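Local coordinates for LPXTG cell wall surface protein (Streptococcus gordonii, PDB 4IGB), which is a peptidoglycan-linked surface protein whose N-terminal region, represented here by its N1 and N2 domains, probably serves in adhesion, at residues Arg293-Lys306 / Ala422-Lys435. Residues are numbered along the deposited sequence; the frame is centred on the assembly and turned at random.
Sequences RPVLEVDPAEIPAK and APSNQVSTALLYEK
I303 and L431 pair in a parallel β-bridge where the first and last strands of the adhesin-like N2 domain run side by side. The strand 295-304 switches partners: V295, E297 and D299 bond the strand 310-317; after the cis peptide before P300 and a short loop, 302-304 pairs with 427-432. The backbone ladder there runs A430 N to A301 O, I303 N to A430 O (3.0 Å), L432 N to I303 O and A305 N to L432 O. P304, lacking an N-H, fits a position whose nitrogen the ladder does not use.

N425 spans the wider gap to L296 as a peptide mimic: OD1 takes the N-H of L296 on a lone pair (2.8 Å), while ND2 gives to L296 O (3.0 Å, 171°), so both ends of the amide are used and its rotation is fixed. Near the close P294-S424 approach, R293, bent at chi3 (50°), bonds backbone carbonyls: P423 O lies near the guanidinium plane, at its edge, and takes the NE hydrogen at 3.2 Å; NH1 adds a weak bond to S424 O.

Apolar branches pack between the strands. V427 CG2 touches L296 CD2 and V298 CB, the L296 and V427 side chains crossing at about a right angle. A305, whose small methyl can lie flat against a ring face, makes a CH-pi contact with the poorly ordered Y433, CB 3.7 Å from the ring centroid. I303 CG1 meets T429 CG2 (3.8 Å) and lies alongside L431 CD2 (3.5 Å).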
loop_
_atom_site.group_PDB
_atom_site.type_symbol
_atom_site.label_atom_id
_atom_site.label_comp_id
_atom_site.label_asym_id
_atom_site.label_seq_id
_atom_site.Cartn_x
_atom_site.Cartn_y
_atom_site.Cartn_z
ATOM N N ARG B 293 13.503 3.250 -11.768
ATOM C CA ARG B 293 13.892 1.871 -11.513
ATOM C C ARG B 293 15.374 1.728 -11.809
ATOM O O ARG B 293 15.967 2.592 -12.455
ATOM C CB ARG B 293 13.103 0.919 -12.419
ATOM C CG ARG B 293 11.610 0.928 -12.170
ATOM C CD ARG B 293 10.848 0.361 -13.373
ATOM N NE ARG B 293 11.389 -0.922 -13.830
ATOM C CZ ARG B 293 10.952 -1.574 -14.906
ATOM N NH1 ARG B 293 11.484 -2.742 -15.250
ATOM N NH2 ARG B 293 9.973 -1.058 -15.641
ATOM N N PRO B 294 15.984 0.630 -11.339
ATOM C CA PRO B 294 17.385 0.412 -11.703
ATOM C C PRO B 294 17.553 0.344 -13.214
ATOM O O PRO B 294 16.688 -0.179 -13.926
ATOM C CB PRO B 294 17.706 -0.936 -11.044
ATOM C CG PRO B 294 16.822 -0.936 -9.825
ATOM C CD PRO B 294 15.528 -0.309 -10.298
ATOM N N VAL B 295 18.666 0.894 -13.688
ATOM C CA VAL B 295 19.006 0.882 -15.102
ATOM C C VAL B 295 20.109 -0.141 -15.365
ATOM O O VAL B 295 21.203 -0.068 -14.788
ATOM C CB VAL B 295 19.479 2.278 -15.579
ATOM C CG1 VAL B 295 19.866 2.228 -17.043
ATOM C CG2 VAL B 295 18.379 3.311 -15.342
ATOM N N LEU B 296 19.812 -1.100 -16.232
ATOM C CA LEU B 296 20.743 -2.174 -16.512
ATOM C C LEU B 296 21.223 -2.073 -17.938
ATOM O O LEU B 296 20.427 -1.854 -18.848
ATOM C CB LEU B 296 20.078 -3.534 -16.280
ATOM C CG LEU B 296 20.954 -4.761 -16.550
ATOM C CD1 LEU B 296 22.107 -4.804 -15.550
ATOM C CD2 LEU B 296 20.128 -6.036 -16.481
ATOM N N GLU B 297 22.525 -2.242 -18.128
ATOM C CA GLU B 297 23.132 -2.188 -19.445
ATOM C C GLU B 297 24.050 -3.393 -19.606
ATOM O O GLU B 297 24.605 -3.887 -18.631
ATOM C CB GLU B 297 23.938 -0.893 -19.600
ATOM C CG GLU B 297 23.179 0.359 -19.178
ATOM C CD GLU B 297 24.060 1.607 -19.150
ATOM O OE1 GLU B 297 24.312 2.145 -18.051
ATOM O OE2 GLU B 297 24.492 2.057 -20.229
ATOM N N VAL B 298 24.213 -3.861 -20.835
ATOM C CA VAL B 298 25.086 -4.983 -21.106
ATOM C C VAL B 298 26.042 -4.640 -22.246
ATOM O O VAL B 298 25.659 -3.978 -23.211
ATOM C CB VAL B 298 24.286 -6.250 -21.476
ATOM C CG1 VAL B 298 23.500 -6.036 -22.774
ATOM C CG2 VAL B 298 25.215 -7.450 -21.606
ATOM N N ASP B 299 27.280 -5.097 -22.120
ATOM C CA ASP B 299 28.282 -4.966 -23.174
ATOM C C ASP B 299 28.927 -6.332 -23.354
ATOM O O ASP B 299 29.559 -6.840 -22.425
ATOM C CB ASP B 299 29.321 -3.911 -22.776
ATOM C CG ASP B 299 30.453 -3.773 -23.788
ATOM O OD1 ASP B 299 31.484 -3.162 -23.439
ATOM O OD2 ASP B 299 30.321 -4.267 -24.927
ATOM N N PRO B 300 28.778 -6.941 -24.546
ATOM C CA PRO B 300 28.149 -6.402 -25.754
ATOM C C PRO B 300 26.716 -6.866 -26.014
ATOM O O PRO B 300 26.159 -7.687 -25.286
ATOM C CB PRO B 300 29.049 -6.954 -26.860
ATOM C CG PRO B 300 29.419 -8.306 -26.352
ATOM C CD PRO B 300 29.504 -8.189 -24.836
ATOM N N ALA B 301 26.133 -6.330 -27.083
ATOM C CA ALA B 301 24.770 -6.660 -27.486
ATOM C C ALA B 301 24.704 -8.041 -28.114
ATOM O O ALA B 301 23.641 -8.655 -28.184
ATOM C CB ALA B 301 24.241 -5.620 -28.458
ATOM N N GLU B 302 25.849 -8.523 -28.577
ATOM C CA GLU B 302 25.903 -9.798 -29.264
ATOM C C GLU B 302 27.294 -10.391 -29.144
ATOM O O GLU B 302 28.284 -9.673 -29.051
ATOM C CB GLU B 302 25.496 -9.641 -30.739
ATOM C CG GLU B 302 26.630 -9.292 -31.702
ATOM C CD GLU B 302 27.022 -7.810 -31.704
ATOM O OE1 GLU B 302 26.701 -7.083 -30.733
ATOM O OE2 GLU B 302 27.660 -7.376 -32.694
ATOM N N ILE B 303 27.357 -11.711 -29.120
ATOM C CA ILE B 303 28.621 -12.420 -29.056
ATOM C C ILE B 303 28.526 -13.689 -29.887
ATOM O O ILE B 303 27.426 -14.196 -30.131
ATOM C CB ILE B 303 28.948 -12.856 -27.624
ATOM C CG1 ILE B 303 27.774 -13.655 -27.059
ATOM C CG2 ILE B 303 29.261 -11.663 -26.748
ATOM C CD1 ILE B 303 28.113 -14.470 -25.846
ATOM N N PRO B 304 29.681 -14.205 -30.331
ATOM C CA PRO B 304 29.734 -15.565 -30.863
ATOM C C PRO B 304 29.338 -16.554 -29.778
ATOM O O PRO B 304 29.687 -16.375 -28.608
ATOM C CB PRO B 304 31.214 -15.749 -31.214
ATOM C CG PRO B 304 31.940 -14.703 -30.423
ATOM C CD PRO B 304 30.998 -13.545 -30.371
ATOM N N ALA B 305 28.612 -17.591 -30.172
ATOM C CA ALA B 305 28.169 -18.621 -29.247
ATOM C C ALA B 305 29.333 -19.523 -28.868
ATOM O O ALA B 305 29.301 -20.731 -29.115
ATOM C CB ALA B 305 27.043 -19.437 -29.874
ATOM N N LYS B 306 30.361 -18.929 -28.268
ATOM C CA LYS B 306 31.558 -19.665 -27.885
ATOM C C LYS B 306 31.923 -19.439 -26.429
ATOM O O LYS B 306 31.620 -18.401 -25.865
ATOM C CB LYS B 306 32.750 -19.252 -28.762
ATOM C CG LYS B 306 32.792 -19.911 -30.129
ATOM C CD LYS B 306 32.790 -18.883 -31.249
ATOM C CE LYS B 306 33.280 -19.496 -32.555
ATOM N NZ LYS B 306 32.600 -20.793 -32.854
ATOM N N ALA B 422 12.485 -3.531 -6.587
ATOM C CA ALA B 422 12.384 -2.864 -7.875
ATOM C C ALA B 422 13.304 -3.544 -8.883
ATOM O O ALA B 422 14.518 -3.394 -8.817
ATOM C CB ALA B 422 12.744 -1.405 -7.750
ATOM N N PRO B 423 12.722 -4.272 -9.840
ATOM C CA PRO B 423 13.570 -4.880 -10.868
ATOM C C PRO B 423 14.009 -3.862 -11.899
ATOM O O PRO B 423 13.288 -2.918 -12.173
ATOM C CB PRO B 423 12.652 -5.916 -11.535
ATOM C CG PRO B 423 11.254 -5.679 -10.951
ATOM C CD PRO B 423 11.291 -4.414 -10.148
ATOM N N SER B 424 15.185 -4.079 -12.473
ATOM C CA SER B 424 15.691 -3.254 -13.557
ATOM C C SER B 424 14.940 -3.590 -14.841
ATOM O O SER B 424 14.107 -4.494 -14.868
ATOM C CB SER B 424 17.167 -3.552 -13.776
ATOM O OG SER B 424 17.315 -4.832 -14.377
ATOM N N ASN B 425 15.239 -2.859 -15.908
ATOM C CA ASN B 425 14.845 -3.301 -17.235
ATOM C C ASN B 425 15.603 -4.586 -17.515
ATOM O O ASN B 425 16.676 -4.818 -16.941
ATOM C CB ASN B 425 15.253 -2.260 -18.270
ATOM C CG ASN B 425 16.724 -1.925 -18.184
ATOM O OD1 ASN B 425 17.174 -1.333 -17.203
ATOM N ND2 ASN B 425 17.489 -2.326 -19.194
ATOM N N GLN B 426 15.053 -5.416 -18.394
ATOM C CA GLN B 426 15.752 -6.607 -18.856
ATOM C C GLN B 426 16.654 -6.288 -20.055
ATOM O O GLN B 426 16.292 -5.491 -20.920
ATOM C CB GLN B 426 14.755 -7.705 -19.227
ATOM C CG GLN B 426 15.428 -9.015 -19.628
ATOM C CD GLN B 426 14.440 -10.034 -20.150
ATOM O OE1 GLN B 426 14.104 -10.998 -19.465
ATOM N NE2 GLN B 426 13.967 -9.825 -21.376
ATOM N N VAL B 427 17.831 -6.904 -20.113
ATOM C CA VAL B 427 18.719 -6.706 -21.261
ATOM C C VAL B 427 19.001 -8.023 -21.939
ATOM O O VAL B 427 18.725 -9.086 -21.391
ATOM C CB VAL B 427 20.079 -6.057 -20.884
ATOM C CG1 VAL B 427 19.873 -4.646 -20.327
ATOM C CG2 VAL B 427 20.865 -6.948 -19.916
ATOM N N SER B 428 19.566 -7.949 -23.135
ATOM C CA SER B 428 19.774 -9.147 -23.925
ATOM C C SER B 428 21.101 -9.140 -24.663
ATOM O O SER B 428 21.490 -8.143 -25.260
ATOM C CB SER B 428 18.636 -9.320 -24.931
ATOM O OG SER B 428 17.706 -10.285 -24.476
ATOM N N THR B 429 21.783 -10.274 -24.620
ATOM C CA THR B 429 22.929 -10.497 -25.482
ATOM C C THR B 429 22.618 -11.619 -26.470
ATOM O O THR B 429 22.416 -12.771 -26.072
ATOM C CB THR B 429 24.176 -10.828 -24.666
ATOM O OG1 THR B 429 24.462 -9.725 -23.789
ATOM C CG2 THR B 429 25.363 -11.084 -25.592
ATOM N N ALA B 430 22.560 -11.264 -27.754
ATOM C CA ALA B 430 22.255 -12.224 -28.812
ATOM C C ALA B 430 23.436 -13.147 -29.072
ATOM O O ALA B 430 24.591 -12.736 -28.979
ATOM C CB ALA B 430 21.868 -11.494 -30.085
ATOM N N LEU B 431 23.140 -14.397 -29.411
ATOM C CA LEU B 431 24.181 -15.377 -29.698
ATOM C C LEU B 431 24.396 -15.532 -31.200
ATOM O O LEU B 431 23.439 -15.649 -31.965
ATOM C CB LEU B 431 23.831 -16.728 -29.074
ATOM C CG LEU B 431 23.946 -16.814 -27.551
ATOM C CD1 LEU B 431 23.962 -18.263 -27.095
ATOM C CD2 LEU B 431 25.183 -16.079 -27.064
ATOM N N LEU B 432 25.658 -15.530 -31.614
ATOM C CA LEU B 432 26.008 -15.676 -33.022
ATOM C C LEU B 432 26.676 -17.022 -33.277
ATOM O O LEU B 432 27.670 -17.363 -32.638
ATOM C CB LEU B 432 26.938 -14.544 -33.462
ATOM C CG LEU B 432 26.279 -13.323 -34.105
ATOM C CD1 LEU B 432 24.797 -13.276 -33.775
ATOM C CD2 LEU B 432 26.972 -12.046 -33.661
ATOM N N TYR B 433 26.125 -17.783 -34.217
ATOM C CA TYR B 433 26.671 -19.090 -34.560
ATOM C C TYR B 433 27.455 -19.033 -35.868
ATOM O O TYR B 433 26.912 -18.675 -36.912
ATOM C CB TYR B 433 25.552 -20.128 -34.659
ATOM C CG TYR B 433 25.089 -20.654 -33.320
ATOM C CD1 TYR B 433 25.759 -21.695 -32.693
ATOM C CD2 TYR B 433 23.983 -20.108 -32.683
ATOM C CE1 TYR B 433 25.341 -22.178 -31.468
ATOM C CE2 TYR B 433 23.556 -20.586 -31.459
ATOM C CZ TYR B 433 24.239 -21.621 -30.856
ATOM O OH TYR B 433 23.820 -22.100 -29.637
ATOM N N GLU B 434 28.734 -19.386 -35.801
ATOM C CA GLU B 434 29.602 -19.355 -36.972
ATOM C C GLU B 434 30.755 -20.342 -36.835
ATOM O O GLU B 434 31.005 -20.873 -35.755
ATOM C CB GLU B 434 30.152 -17.943 -37.190
ATOM C CG GLU B 434 29.152 -16.972 -37.792
ATOM C CD GLU B 434 29.293 -15.571 -37.229
ATOM O OE1 GLU B 434 30.357 -15.266 -36.650
ATOM O OE2 GLU B 434 28.340 -14.777 -37.364
ATOM N N LYS B 435 31.457 -20.581 -37.938
ATOM C CA LYS B 435 32.601 -21.484 -37.936
ATOM C C LYS B 435 32.377 -22.676 -38.858
ATOM O O LYS B 435 33.330 -23.300 -39.323
ATOM C CB LYS B 435 32.900 -21.965 -36.515
ATOM C CG LYS B 435 33.898 -21.099 -35.769
ATOM C CD LYS B 435 33.943 -19.694 -36.345
ATOM C CE LYS B 435 35.250 -18.998 -36.004
ATOM N NZ LYS B 435 35.572 -17.913 -36.974
#